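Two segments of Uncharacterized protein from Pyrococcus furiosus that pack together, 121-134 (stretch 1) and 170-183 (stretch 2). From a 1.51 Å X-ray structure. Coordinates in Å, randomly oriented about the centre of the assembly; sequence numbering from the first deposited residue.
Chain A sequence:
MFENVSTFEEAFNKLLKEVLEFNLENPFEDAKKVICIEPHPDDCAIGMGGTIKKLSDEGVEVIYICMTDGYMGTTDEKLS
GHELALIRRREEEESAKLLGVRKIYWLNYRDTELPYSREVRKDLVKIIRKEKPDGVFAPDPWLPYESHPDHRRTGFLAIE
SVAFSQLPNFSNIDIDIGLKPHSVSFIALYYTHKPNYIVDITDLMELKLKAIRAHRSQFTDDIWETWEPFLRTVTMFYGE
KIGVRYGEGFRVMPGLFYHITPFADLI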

# COMPACT_ATOMS: atom_id res chain seq x y z
N ARG A 121 -5.52 -13.30 -4.15
CA ARG A 121 -5.21 -14.53 -4.89
C ARG A 121 -5.10 -15.63 -3.92
O ARG A 121 -5.52 -16.80 -4.27
N LYS A 122 -4.39 -15.47 -2.79
CA LYS A 122 -4.26 -16.60 -1.85
C LYS A 122 -5.63 -17.07 -1.39
O LYS A 122 -5.82 -18.30 -1.20
N ASP A 123 -6.62 -16.20 -1.17
CA ASP A 123 -7.97 -16.70 -0.73
C ASP A 123 -8.55 -17.62 -1.85
O ASP A 123 -9.10 -18.72 -1.61
N LEU A 124 -8.46 -17.18 -3.13
CA LEU A 124 -8.99 -17.96 -4.26
C LEU A 124 -8.25 -19.26 -4.37
O LEU A 124 -8.83 -20.31 -4.60
N VAL A 125 -6.89 -19.24 -4.32
CA VAL A 125 -6.07 -20.47 -4.47
C VAL A 125 -6.40 -21.40 -3.28
O VAL A 125 -6.46 -22.62 -3.60
N LYS A 126 -6.64 -20.93 -2.08
CA LYS A 126 -6.95 -21.89 -0.95
C LYS A 126 -8.25 -22.62 -1.29
O LYS A 126 -8.35 -23.85 -1.15
N ILE A 127 -9.26 -21.92 -1.81
CA ILE A 127 -10.55 -22.61 -2.10
C ILE A 127 -10.40 -23.45 -3.27
O ILE A 127 -10.97 -24.61 -3.32
N ILE A 128 -9.70 -23.10 -4.37
CA ILE A 128 -9.51 -23.94 -5.49
C ILE A 128 -8.78 -25.23 -5.07
O ILE A 128 -9.14 -26.27 -5.61
N ARG A 129 -7.74 -25.06 -4.26
CA ARG A 129 -7.00 -26.27 -3.90
C ARG A 129 -7.87 -27.09 -2.98
O ARG A 129 -7.74 -28.37 -3.10
N LYS A 130 -8.69 -26.55 -2.14
CA LYS A 130 -9.59 -27.41 -1.25
C LYS A 130 -10.63 -28.13 -2.12
O LYS A 130 -10.85 -29.36 -1.96
N GLU A 131 -11.26 -27.40 -3.05
CA GLU A 131 -12.42 -27.98 -3.72
C GLU A 131 -12.02 -28.74 -4.94
O GLU A 131 -12.84 -29.61 -5.43
N LYS A 132 -10.87 -28.51 -5.58
CA LYS A 132 -10.41 -29.18 -6.80
C LYS A 132 -11.43 -29.13 -7.94
O LYS A 132 -11.89 -30.20 -8.47
N PRO A 133 -11.96 -27.96 -8.28
CA PRO A 133 -13.00 -27.90 -9.30
C PRO A 133 -12.45 -28.22 -10.67
O PRO A 133 -11.29 -27.89 -11.10
N ASP A 134 -13.35 -28.78 -11.51
CA ASP A 134 -12.96 -29.01 -12.91
C ASP A 134 -12.97 -27.72 -13.73
O ASP A 134 -12.20 -27.58 -14.68
N PHE A 170 3.66 -21.09 -4.77
CA PHE A 170 2.71 -20.00 -4.54
C PHE A 170 1.83 -20.38 -3.34
O PHE A 170 1.18 -21.44 -3.35
N SER A 171 1.75 -19.44 -2.39
CA SER A 171 1.01 -19.75 -1.16
C SER A 171 1.38 -21.11 -0.55
O SER A 171 0.57 -22.01 -0.39
N ASN A 172 2.68 -21.22 -0.25
CA ASN A 172 3.21 -22.53 0.06
C ASN A 172 2.70 -23.03 1.39
O ASN A 172 2.83 -24.27 1.57
N ILE A 173 2.13 -22.24 2.31
CA ILE A 173 1.67 -22.82 3.58
C ILE A 173 0.47 -23.75 3.26
O ILE A 173 0.21 -24.72 4.00
N ASP A 174 -0.28 -23.54 2.16
CA ASP A 174 -1.36 -24.48 1.79
C ASP A 174 -0.78 -25.87 1.63
O ASP A 174 -1.39 -26.76 2.17
N ILE A 175 0.33 -26.02 0.93
CA ILE A 175 0.88 -27.33 0.62
C ILE A 175 1.35 -27.87 1.95
O ILE A 175 1.08 -29.06 2.28
N ASP A 176 1.89 -27.01 2.84
CA ASP A 176 2.34 -27.52 4.16
C ASP A 176 1.25 -28.03 5.06
O ASP A 176 1.54 -28.82 5.99
N ILE A 177 0.02 -27.56 4.92
CA ILE A 177 -1.12 -28.03 5.75
C ILE A 177 -1.97 -29.01 5.00
O ILE A 177 -3.02 -29.39 5.54
N GLY A 178 -1.55 -29.47 3.83
CA GLY A 178 -2.18 -30.61 3.14
C GLY A 178 -3.10 -30.25 1.99
O GLY A 178 -3.80 -31.12 1.37
N LEU A 179 -3.10 -28.97 1.62
CA LEU A 179 -3.83 -28.51 0.39
C LEU A 179 -2.89 -28.51 -0.78
O LEU A 179 -2.11 -27.52 -0.98
N LYS A 180 -2.95 -29.56 -1.58
CA LYS A 180 -2.00 -29.76 -2.64
C LYS A 180 -2.29 -28.84 -3.87
O LYS A 180 -3.42 -28.35 -4.05
N PRO A 181 -1.36 -28.68 -4.78
CA PRO A 181 -1.59 -27.92 -6.00
C PRO A 181 -2.74 -28.55 -6.76
O PRO A 181 -2.92 -29.83 -6.74
N HIS A 182 -3.53 -27.76 -7.48
CA HIS A 182 -4.61 -28.26 -8.28
C HIS A 182 -4.61 -27.61 -9.66
O HIS A 182 -4.32 -26.34 -9.78
N SER A 183 -4.86 -28.39 -10.72
CA SER A 183 -4.98 -27.88 -12.06
C SER A 183 -6.43 -27.98 -12.53
O SER A 183 -7.00 -29.06 -12.79

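Helix 121-131 lies beside stretch 2, whose short helix 172-176 runs at 30° to it with the axes 10.5 Å apart at closest approach; the segment 177-183 then continues along the C-terminal half of the long helix. Arg129 is the centre of the contact. Its CA-to-CB bond points sideways, but chi1 is m and chi2 and chi3 are t, with chi4 at 167°, so the chain is fully extended and carries the guanidinium to the start of the short helix. There Arg129 NH1 donates to Phe170 O (2.9 Å), and Arg129 NH2 donates to Phe170 O (3.0 Å), to Ser171 O (3.1 Å) and, in a salt bridge, to Asp174 OD1 (2.9 Å). These acceptors lie at the guanidinium edge, where its N-H groups point, while Ile175 CD1 covers one face, 3.6 Å from Arg129 NH2; chi1 m and chi2 p bring that methyl in. Along the arm, Arg129 CG lies 3.3 Å from Lys180 O.

Asp174 points toward the helix as an m rotamer, which sets OD1 between Arg129 and water 1. This water donates to Asp174 OD1 (2.6 Å) and to Lys122 O (2.8 Å) and accepts from Ser171 OG (2.6 Å), tying the helix backbone to both side chains. Ser171, chi1 t, also points toward the helix, its OG 3.5 Å from CG of the extended Lys122 (m, t, t, t).

Phe170, chi1 t and chi2 96°, swings its ring end to the helix. Arg121 CB meets the ring edge, 3.8 Å from Phe170 CZ, and Val125, chi1 t, places CG2 3.8 Å from Phe170 CE2 in an apolar contact.

Leu179, m and t, points toward the helix between two lysines: its CD1 is 3.9 Å from Lys126 CG, and its CD2 is 3.7 Å from Lys130 CA. Lys126 bends at chi3 (p), and its end leads away from stretch 2, so its contact here comes from the aliphatic part.

At the far end, His182 points toward the helix terminus with chi1 t and chi2 67°. His182 NE2 donates to Pro133 O (2.8 Å, N-H...O angle 165°), a nearly straight bond in the plane of the imidazole, and Ile128 CG2 touches the ring edge 3.8 Å from His182 CD2. Lys132 leaves the helix with positive phi, and its CA sits over one ring face, 3.4 Å from the centroid of the His182 ring, in a CH-pi contact. The Lys132 side chain (m, t, t, m) turns at chi4 to place Lys132 NZ 2.5 Å from the oxygen of water 2, which accepts from it; that oxygen is also hydrogen-bonded to His182 ND1 (2.7 Å).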

# COMPACT_ATOMS: atom_id res chain seq x y z
CB ARG A 121 -3.85 -14.39 -5.65
CG ARG A 121 -3.92 -13.26 -6.77
CD ARG A 121 -2.60 -13.42 -7.60
NE ARG A 121 -2.54 -12.26 -8.51
CZ ARG A 121 -2.06 -11.05 -8.16
NH1 ARG A 121 -1.23 -10.88 -7.14
NH2 ARG A 121 -2.39 -10.04 -8.97
CB LYS A 122 -3.45 -16.16 -0.61
CG LYS A 122 -1.98 -16.01 -0.99
CD LYS A 122 -1.30 -15.56 0.33
CE LYS A 122 0.17 -15.52 0.08
NZ LYS A 122 0.70 -14.83 1.42
CB ASP A 123 -8.92 -15.51 -0.64
CG ASP A 123 -8.71 -14.69 0.54
OD1 ASP A 123 -8.12 -15.18 1.58
OD2 ASP A 123 -9.11 -13.47 0.42
CB LEU A 124 -8.96 -17.18 -5.58
CG LEU A 124 -9.88 -15.96 -5.52
CD1 LEU A 124 -9.74 -15.29 -6.93
CD2 LEU A 124 -11.37 -16.35 -5.33
CB VAL A 125 -4.64 -20.05 -4.46
CG1 VAL A 125 -3.70 -21.28 -4.28
CG2 VAL A 125 -4.29 -19.36 -5.81
CB LYS A 126 -7.21 -21.01 0.30
CG LYS A 126 -7.45 -21.90 1.53
CD LYS A 126 -7.10 -21.14 2.94
CE LYS A 126 -8.04 -20.13 3.17
NZ LYS A 126 -7.35 -19.32 4.35
CB ILE A 127 -11.60 -21.51 -2.36
CG1 ILE A 127 -11.86 -20.72 -1.07
CG2 ILE A 127 -12.96 -22.22 -2.79
CD1 ILE A 127 -12.62 -19.36 -1.25
CB ILE A 128 -8.73 -23.14 -6.64
CG1 ILE A 128 -9.71 -22.04 -7.15
CG2 ILE A 128 -8.29 -24.06 -7.79
CD1 ILE A 128 -8.96 -21.04 -8.10
CB ARG A 129 -5.72 -25.90 -3.21
CG ARG A 129 -4.70 -25.31 -4.19
CD ARG A 129 -3.50 -24.81 -3.32
NE ARG A 129 -2.43 -24.35 -4.30
CZ ARG A 129 -1.34 -23.61 -3.94
NH1 ARG A 129 -0.40 -23.37 -4.87
NH2 ARG A 129 -1.25 -23.12 -2.69
CB LYS A 130 -10.26 -26.52 -0.26
CG LYS A 130 -11.28 -27.30 0.63
CD LYS A 130 -10.68 -28.23 1.62
CE LYS A 130 -11.94 -29.03 2.32
NZ LYS A 130 -11.24 -29.76 3.46
CB GLU A 131 -13.42 -26.83 -4.08
CG GLU A 131 -14.13 -26.24 -2.91
CD GLU A 131 -15.25 -27.12 -2.28
OE1 GLU A 131 -15.77 -26.66 -1.30
OE2 GLU A 131 -15.47 -28.23 -2.86
CB LYS A 132 -10.07 -30.67 -6.43
CG LYS A 132 -8.86 -30.67 -5.53
CD LYS A 132 -8.42 -32.15 -5.20
CE LYS A 132 -6.91 -32.33 -4.72
NZ LYS A 132 -5.70 -31.81 -5.68
CB PRO A 133 -13.47 -26.42 -9.25
CG PRO A 133 -12.12 -25.67 -8.84
CD PRO A 133 -11.66 -26.62 -7.70
CB ASP A 134 -13.97 -30.06 -13.67
CG ASP A 134 -14.09 -31.30 -12.86
OD1 ASP A 134 -15.10 -31.54 -12.23
OD2 ASP A 134 -13.02 -32.00 -12.75
CB PHE A 170 1.87 -19.82 -5.87
CG PHE A 170 0.92 -18.66 -5.75
CD1 PHE A 170 1.40 -17.46 -6.30
CD2 PHE A 170 -0.32 -18.75 -5.08
CE1 PHE A 170 0.59 -16.28 -6.23
CE2 PHE A 170 -1.09 -17.50 -4.88
CZ PHE A 170 -0.59 -16.32 -5.42
CB SER A 171 -0.50 -19.56 -1.41
OG SER A 171 -1.12 -19.27 -0.17
CB ASN A 172 4.81 -22.53 0.05
CG ASN A 172 5.38 -21.66 1.21
OD1 ASN A 172 5.15 -20.45 1.25
ND2 ASN A 172 5.86 -22.26 2.23
CB ILE A 173 1.29 -21.74 4.57
CG1 ILE A 173 2.53 -20.91 4.84
CG2 ILE A 173 0.93 -22.38 5.95
CD1 ILE A 173 3.85 -21.68 5.23
CB ASP A 174 -1.90 -24.01 0.39
CG ASP A 174 -2.87 -22.89 0.45
OD1 ASP A 174 -3.23 -22.42 -0.71
OD2 ASP A 174 -3.30 -22.44 1.56
CB ILE A 175 2.09 -27.14 -0.28
CG1 ILE A 175 1.77 -27.10 -1.78
CG2 ILE A 175 3.01 -28.37 -0.29
CD1 ILE A 175 0.69 -26.08 -2.25
CB ASP A 176 3.11 -26.44 4.96
CG ASP A 176 4.34 -25.93 4.22
OD1 ASP A 176 4.70 -24.79 4.39
OD2 ASP A 176 4.90 -26.62 3.35
CB ILE A 177 -2.00 -26.94 6.28
CG1 ILE A 177 -2.70 -26.09 5.16
CG2 ILE A 177 -1.13 -25.90 7.08
CD1 ILE A 177 -4.00 -25.43 5.61
CB LEU A 179 -4.46 -27.07 0.56
CG LEU A 179 -5.44 -26.93 1.67
CD1 LEU A 179 -5.69 -25.37 1.68
CD2 LEU A 179 -6.74 -27.68 1.11
CB LYS A 180 -2.13 -31.21 -3.12
CG LYS A 180 -1.52 -32.20 -2.03
CD LYS A 180 -1.50 -33.65 -2.61
CE LYS A 180 -0.49 -33.83 -3.88
NZ LYS A 180 1.03 -33.63 -3.57
CB PRO A 181 -0.30 -28.03 -6.81
CG PRO A 181 0.78 -28.30 -5.68
CD PRO A 181 0.07 -29.12 -4.66
CB HIS A 182 -5.93 -27.99 -7.61
CG HIS A 182 -7.10 -28.41 -8.46
ND1 HIS A 182 -7.40 -29.74 -8.80
CD2 HIS A 182 -8.01 -27.64 -9.09
CE1 HIS A 182 -8.46 -29.73 -9.59
NE2 HIS A 182 -8.84 -28.47 -9.79
CB SER A 183 -4.15 -28.74 -13.01
OG SER A 183 -2.78 -28.66 -12.63
O HOH W 1 -3.68 -19.88 -0.34
O HOH W 2 -6.22 -32.02 -8.07